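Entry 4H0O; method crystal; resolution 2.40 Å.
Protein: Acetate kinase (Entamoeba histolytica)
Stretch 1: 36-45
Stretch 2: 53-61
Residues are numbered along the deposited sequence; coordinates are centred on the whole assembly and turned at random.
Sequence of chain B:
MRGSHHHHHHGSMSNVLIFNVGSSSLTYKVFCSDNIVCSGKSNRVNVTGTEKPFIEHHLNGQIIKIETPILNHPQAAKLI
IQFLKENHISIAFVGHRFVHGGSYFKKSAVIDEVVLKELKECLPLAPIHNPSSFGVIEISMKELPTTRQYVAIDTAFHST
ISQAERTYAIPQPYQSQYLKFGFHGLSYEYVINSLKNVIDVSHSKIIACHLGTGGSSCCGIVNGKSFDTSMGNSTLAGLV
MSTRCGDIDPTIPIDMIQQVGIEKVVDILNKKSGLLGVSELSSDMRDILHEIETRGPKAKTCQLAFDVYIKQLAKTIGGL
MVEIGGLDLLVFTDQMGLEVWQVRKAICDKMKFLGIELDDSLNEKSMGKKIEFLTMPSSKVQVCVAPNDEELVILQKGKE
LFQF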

# COMPACT_ATOMS: atom_id res chain seq x y z
N ILE B 36 -20.35 18.87 30.26
CA ILE B 36 -19.89 20.21 29.89
C ILE B 36 -20.59 21.28 30.73
O ILE B 36 -21.82 21.32 30.80
N VAL B 37 -19.80 22.14 31.36
CA VAL B 37 -20.34 23.22 32.18
C VAL B 37 -20.11 24.58 31.52
O VAL B 37 -20.85 25.53 31.77
N CYS B 38 -19.09 24.65 30.67
CA CYS B 38 -18.77 25.86 29.94
C CYS B 38 -18.05 25.51 28.64
O CYS B 38 -17.31 24.53 28.59
N SER B 39 -18.28 26.31 27.60
CA SER B 39 -17.65 26.10 26.30
C SER B 39 -17.65 27.40 25.51
O SER B 39 -18.42 28.32 25.83
N GLY B 40 -16.81 27.49 24.49
CA GLY B 40 -16.73 28.72 23.72
C GLY B 40 -15.90 28.64 22.46
O GLY B 40 -15.13 27.70 22.26
N LYS B 41 -16.07 29.64 21.60
CA LYS B 41 -15.31 29.75 20.36
C LYS B 41 -14.86 31.19 20.18
O LYS B 41 -15.64 32.13 20.41
N SER B 42 -13.61 31.38 19.78
CA SER B 42 -13.07 32.72 19.55
C SER B 42 -13.36 33.16 18.12
O SER B 42 -13.74 32.34 17.28
N ASN B 43 -13.17 34.45 17.85
CA ASN B 43 -13.31 34.99 16.50
C ASN B 43 -14.64 34.67 15.81
O ASN B 43 -14.64 34.25 14.65
N ARG B 44 -15.75 34.87 16.50
CA ARG B 44 -17.06 34.60 15.92
C ARG B 44 -17.60 35.82 15.16
O ARG B 44 -17.34 36.96 15.56
N VAL B 45 -18.34 35.58 14.08
CA VAL B 45 -18.89 36.67 13.30
C VAL B 45 -20.38 36.44 13.00
O VAL B 45 -20.79 35.34 12.61
N PRO B 53 -15.95 41.15 15.75
CA PRO B 53 -15.73 39.73 16.08
C PRO B 53 -15.70 39.55 17.59
O PRO B 53 -15.36 40.50 18.31
N PHE B 54 -16.05 38.37 18.07
CA PHE B 54 -16.20 38.16 19.50
C PHE B 54 -15.98 36.70 19.90
O PHE B 54 -16.04 35.80 19.06
N ILE B 55 -15.72 36.49 21.18
CA ILE B 55 -15.73 35.14 21.74
C ILE B 55 -17.14 34.85 22.25
O ILE B 55 -17.70 35.64 23.02
N GLU B 56 -17.71 33.74 21.81
CA GLU B 56 -19.03 33.35 22.28
C GLU B 56 -18.91 32.31 23.38
O GLU B 56 -18.39 31.22 23.16
N HIS B 57 -19.37 32.66 24.58
CA HIS B 57 -19.32 31.73 25.70
C HIS B 57 -20.68 31.12 25.98
O HIS B 57 -21.69 31.82 26.03
N HIS B 58 -20.70 29.80 26.16
CA HIS B 58 -21.90 29.09 26.59
C HIS B 58 -21.69 28.62 28.02
O HIS B 58 -20.83 27.77 28.29
N LEU B 59 -22.46 29.19 28.94
CA LEU B 59 -22.27 28.96 30.37
C LEU B 59 -23.61 28.77 31.07
O LEU B 59 -24.43 29.70 31.10
N ASN B 60 -23.82 27.58 31.61
CA ASN B 60 -25.07 27.23 32.28
C ASN B 60 -26.29 27.58 31.44
O ASN B 60 -26.72 26.80 30.59
N GLY B 61 -26.84 28.76 31.69
CA GLY B 61 -27.99 29.25 30.97
C GLY B 61 -27.81 29.54 29.49
O GLY B 61 -28.46 28.90 28.66

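The two strands run antiparallel, their N-to-C directions 164° apart, so a walk along stretch 2 reads stretch 1 backwards. Pro53, its ring C-gamma endo, points sideways, and its closest contact is through CA, which lies 3.2 Å from Arg44 O, a CA-H...O contact with 141° at the hydrogen; Pro53 CB follows at 3.9 Å from the same Arg44 O.

Phe54 has the largest covered area of any residue in stretch 2, 62 Å². Chi1 of 61° (p) and chi2 of -82° bring the ring nearer to stretch 1 than its CA-to-CB bond alone would suggest, and Arg44 CB sits 3.8 Å from the Phe54 ring centroid, only 16° off the normal, a CH-pi contact over one face. The backbones fix this pairing, with Arg44 N donating to Phe54 O at 2.7 Å and Phe54 N to Arg44 O at 3.2 Å.

Ile55 (m, t) points sideways beside the bulge, where the register shifts by one between Lys41 and Arg44; its CG1 lies 4.0 Å from Ser42 CA. Ser42 OG is hydrogen-bonded elsewhere in the structure.

Glu56 (t, t) shares a sheet face with Phe54 and His58. Its CB lies 4.0 Å from Arg44 CG, whose m, m, m rotamer leads the end of that side chain away. Its carboxylate turns along its own strand: His58 NE2 donates to Glu56 OE2 at 2.8 Å and 168°.

His57 (m) points to the other face, opposite Gly40. An ideal CB on Gly40 would lie 3.2 Å from His57 ND1, which is tight, and 3.0 Å from Glu56 O, a clash; the absence of a side chain lets Gly40 CA approach Glu56 O to 3.1 Å.

His58 (m) places CB 3.6 Å from Ser39 OG (chi1 p), with no hydrogen bond between these side chains. Leu59 (t, p) ends the packing on the His57 face, its CD1 4.1 Å from Cys38 SG (chi1 t), an apolar contact.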

# COMPACT_ATOMS: atom_id res chain seq x y z
CB ILE B 36 -20.15 20.49 28.40
CG1 ILE B 36 -19.51 19.40 27.54
CG2 ILE B 36 -19.63 21.86 28.01
CD1 ILE B 36 -19.81 19.52 26.05
CB VAL B 37 -19.72 23.22 33.60
CG1 VAL B 37 -20.03 21.91 34.30
CG2 VAL B 37 -18.22 23.42 33.53
CB CYS B 38 -17.90 26.78 30.80
SG CYS B 38 -17.76 28.49 30.19
CB SER B 39 -18.37 25.01 25.51
OG SER B 39 -19.65 25.45 25.09
CB LYS B 41 -16.18 29.32 19.17
CG LYS B 41 -16.80 27.93 19.31
CD LYS B 41 -17.78 27.63 18.18
CE LYS B 41 -18.43 26.26 18.36
NZ LYS B 41 -19.48 25.99 17.33
CB SER B 42 -11.57 32.74 19.79
OG SER B 42 -10.89 32.01 18.79
CB ASN B 43 -12.14 34.53 15.61
CG ASN B 43 -10.79 35.02 16.12
OD1 ASN B 43 -10.69 36.05 16.79
ND2 ASN B 43 -9.73 34.28 15.79
CB ARG B 44 -18.06 34.18 17.00
CG ARG B 44 -17.54 33.08 17.92
CD ARG B 44 -16.74 32.05 17.15
NE ARG B 44 -17.60 31.15 16.38
CZ ARG B 44 -17.18 30.37 15.40
NH1 ARG B 44 -15.89 30.36 15.07
NH2 ARG B 44 -18.03 29.59 14.75
CB VAL B 45 -18.09 36.93 11.99
CG1 VAL B 45 -18.12 35.72 11.09
CG2 VAL B 45 -18.62 38.15 11.26
CB PRO B 53 -14.35 39.44 15.47
CG PRO B 53 -13.68 40.77 15.40
CD PRO B 53 -14.77 41.74 15.08
CB PHE B 54 -17.61 38.59 19.94
CG PHE B 54 -18.71 37.81 19.29
CD1 PHE B 54 -19.16 38.15 18.02
CD2 PHE B 54 -19.31 36.74 19.94
CE1 PHE B 54 -20.18 37.44 17.42
CE2 PHE B 54 -20.33 36.02 19.34
CZ PHE B 54 -20.77 36.38 18.08
CB ILE B 55 -14.73 34.99 22.90
CG1 ILE B 55 -13.33 35.43 22.46
CG2 ILE B 55 -14.70 33.55 23.40
CD1 ILE B 55 -12.28 35.31 23.54
CB GLU B 56 -19.88 32.80 21.13
CG GLU B 56 -21.26 32.30 21.56
CD GLU B 56 -22.20 32.12 20.39
OE1 GLU B 56 -21.83 32.49 19.25
OE2 GLU B 56 -23.32 31.61 20.60
CB HIS B 57 -18.77 32.42 26.94
CG HIS B 57 -17.33 32.82 26.83
ND1 HIS B 57 -16.30 31.93 27.01
CD2 HIS B 57 -16.76 34.02 26.57
CE1 HIS B 57 -15.14 32.56 26.85
NE2 HIS B 57 -15.40 33.83 26.59
CB HIS B 58 -22.22 27.93 25.64
CG HIS B 58 -22.63 28.38 24.27
ND1 HIS B 58 -22.95 27.49 23.25
CD2 HIS B 58 -22.78 29.61 23.74
CE1 HIS B 58 -23.27 28.17 22.17
NE2 HIS B 58 -23.18 29.46 22.43
CB LEU B 59 -21.51 30.13 30.99
CG LEU B 59 -21.38 30.18 32.51
CD1 LEU B 59 -20.69 28.93 33.04
CD2 LEU B 59 -20.63 31.44 32.94
CB ASN B 60 -25.15 27.92 33.64
CG ASN B 60 -26.27 27.38 34.51
OD1 ASN B 60 -26.62 26.20 34.42
ND2 ASN B 60 -26.83 28.24 35.35